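Local coordinates for protein endo-1,4-beta-xylanase (Bacteroides thetaiotaomicron VPI-5482, PDB 3KST) that probably hydrolyses O-glycosidic bonds in plant xylan, as a calcium-binding glycoside hydrolase of family 43, at residues A[97-101]-A[102-106]. Residues are numbered along the deposited sequence; the frame is centred on the assembly and turned at random.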
loop_
_atom_site.group_PDB
_atom_site.type_symbol
_atom_site.label_atom_id
_atom_site.label_comp_id
_atom_site.label_asym_id
_atom_site.label_seq_id
_atom_site.Cartn_x
_atom_site.Cartn_y
_atom_site.Cartn_z
ATOM N N TYR A 97 -6.206 -7.240 -1.397
ATOM C CA TYR A 97 -6.098 -6.584 -2.709
ATOM C C TYR A 97 -7.437 -6.129 -3.253
ATOM O O TYR A 97 -8.467 -6.403 -2.650
ATOM C CB TYR A 97 -5.454 -7.566 -3.685
ATOM C CG TYR A 97 -6.230 -8.849 -3.922
ATOM C CD1 TYR A 97 -6.185 -9.917 -3.000
ATOM C CD2 TYR A 97 -7.004 -9.012 -5.068
ATOM C CE1 TYR A 97 -6.908 -11.131 -3.218
ATOM C CE2 TYR A 97 -7.728 -10.238 -5.321
ATOM C CZ TYR A 97 -7.664 -11.288 -4.381
ATOM O OH TYR A 97 -8.358 -12.463 -4.609
ATOM N N SER A 98 -7.394 -5.419 -4.384
ATOM C CA SER A 98 -8.564 -4.990 -5.100
ATOM C C SER A 98 -8.638 -5.759 -6.396
ATOM O O SER A 98 -7.634 -6.105 -6.964
ATOM C CB SER A 98 -8.489 -3.503 -5.382
ATOM O OG SER A 98 -8.327 -2.785 -4.176
ATOM N N ALA A 99 -9.845 -6.062 -6.838
ATOM C CA ALA A 99 -10.088 -6.738 -8.111
ATOM C C ALA A 99 -11.476 -6.300 -8.570
ATOM O O ALA A 99 -12.415 -6.382 -7.795
ATOM C CB ALA A 99 -9.974 -8.290 -7.964
ATOM N N GLU A 100 -11.597 -5.788 -9.801
ATOM C CA GLU A 100 -12.852 -5.204 -10.327
ATOM C C GLU A 100 -13.522 -4.182 -9.373
ATOM O O GLU A 100 -14.752 -4.157 -9.232
ATOM C CB GLU A 100 -13.869 -6.281 -10.737
ATOM C CG GLU A 100 -13.359 -7.368 -11.650
ATOM C CD GLU A 100 -14.439 -8.129 -12.411
ATOM O OE1 GLU A 100 -15.650 -7.821 -12.268
ATOM O OE2 GLU A 100 -14.065 -9.036 -13.185
ATOM N N GLU A 101 -12.694 -3.352 -8.724
ATOM C CA GLU A 101 -13.133 -2.344 -7.772
ATOM C C GLU A 101 -13.848 -2.917 -6.527
ATOM O O GLU A 101 -14.712 -2.247 -5.968
ATOM C CB GLU A 101 -13.960 -1.227 -8.469
ATOM C CG GLU A 101 -13.105 -0.410 -9.454
ATOM C CD GLU A 101 -13.887 0.536 -10.329
ATOM O OE1 GLU A 101 -14.860 0.095 -10.989
ATOM O OE2 GLU A 101 -13.489 1.717 -10.394
ATOM N N HIS A 102 -13.469 -4.129 -6.109
ATOM C CA HIS A 102 -13.962 -4.744 -4.860
ATOM C C HIS A 102 -12.739 -5.198 -4.089
ATOM O O HIS A 102 -11.686 -5.479 -4.695
ATOM C CB HIS A 102 -14.931 -5.909 -5.121
ATOM C CG HIS A 102 -16.207 -5.464 -5.741
ATOM N ND1 HIS A 102 -16.314 -5.145 -7.073
ATOM C CD2 HIS A 102 -17.426 -5.233 -5.194
ATOM C CE1 HIS A 102 -17.555 -4.758 -7.334
ATOM N NE2 HIS A 102 -18.246 -4.800 -6.208
ATOM N N ILE A 103 -12.860 -5.280 -2.770
ATOM C CA ILE A 103 -11.741 -5.708 -1.912
ATOM C C ILE A 103 -11.832 -7.198 -1.615
ATOM O O ILE A 103 -12.920 -7.707 -1.339
ATOM C CB ILE A 103 -11.615 -4.880 -0.637
ATOM C CG1 ILE A 103 -12.903 -4.861 0.201
ATOM C CG2 ILE A 103 -11.279 -3.439 -1.042
ATOM C CD1 ILE A 103 -12.741 -4.211 1.555
ATOM N N CYS A 104 -10.673 -7.842 -1.630
ATOM C CA CYS A 104 -10.525 -9.286 -1.547
ATOM C C CYS A 104 -9.342 -9.728 -0.728
ATOM O O CYS A 104 -8.369 -8.978 -0.544
ATOM C CB CYS A 104 -10.289 -9.831 -2.965
ATOM S SG CYS A 104 -11.557 -9.504 -4.184
ATOM N N VAL A 105 -9.392 -10.998 -0.309
ATOM C CA VAL A 105 -8.301 -11.595 0.439
ATOM C C VAL A 105 -8.067 -13.032 -0.023
ATOM O O VAL A 105 -9.036 -13.791 -0.229
ATOM C CB VAL A 105 -8.529 -11.517 1.996
ATOM C CG1 VAL A 105 -9.824 -12.197 2.419
ATOM C CG2 VAL A 105 -7.325 -12.080 2.777
ATOM N N ALA A 106 -6.786 -13.353 -0.207
ATOM C CA ALA A 106 -6.292 -14.679 -0.581
ATOM C C ALA A 106 -5.212 -15.065 0.404
ATOM O O ALA A 106 -4.715 -14.224 1.169
ATOM C CB ALA A 106 -5.719 -14.662 -2.026
#
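The ring of Tyr-97 reaches across the hairpin and lies against Cys-104, its directly paired neighbour, whose CB sits over one ring face, 3.5 Å from the centroid of the Tyr-97 ring, in a CH-pi contact. CG of Tyr-97 stands between its own backbone N and carbonyl carbon (chi1 61°), which swings the ring over the adjacent strand. Cys-104 CB lies toward the rim and closest to Tyr-97 CZ, at 3.3 Å, while its sulfur meets the ring only obliquely. Ala-106 N comes to the ring edge, and Ala-106 CB touches Tyr-97 CE1 at 3.9 Å. With an alanine here, Cys-104 CB would probably lose its aromatic cover, a gap would open beside Ala-106 and Ser-73 OG would be left without its hydroxyl partner. Beneath the side chains, Tyr-97 and Cys-104 form an antiparallel hydrogen-bonded pair, with Cys-104 N 2.8 Å from Tyr-97 O. Ala-99 and His-102 repeat this at the other end, closing a type I' beta turn with Glu-100 and Glu-101 at its corners, both at positive phi. There His-102 folds back: its ND1 donates to Glu-100 O at 2.8 Å, approaching from above the carbonyl plane, while Glu-101 O lies over one face of the imidazole. This bond ties the side chain to the turn and helps fix the ring's rotation. Between the two bonded pairs, Ser-98 and Ile-103, a non-hydrogen-bonded pair, send their side chains to the face opposite Tyr-97 and Cys-104; Ser-98 OG accepts a hydrogen bond from the backbone N of Asp-130, predicted to tune the catalytic acid. Strands 92-99 and 102-108 lie side by side in one blade of family 43's five-bladed beta-propeller, with 80-87 beyond 92-99; Leu-68 of strand 60-69 touches Tyr-97 and Ala-106, and strand 129-135 packs against Ser-98 and Ile-103.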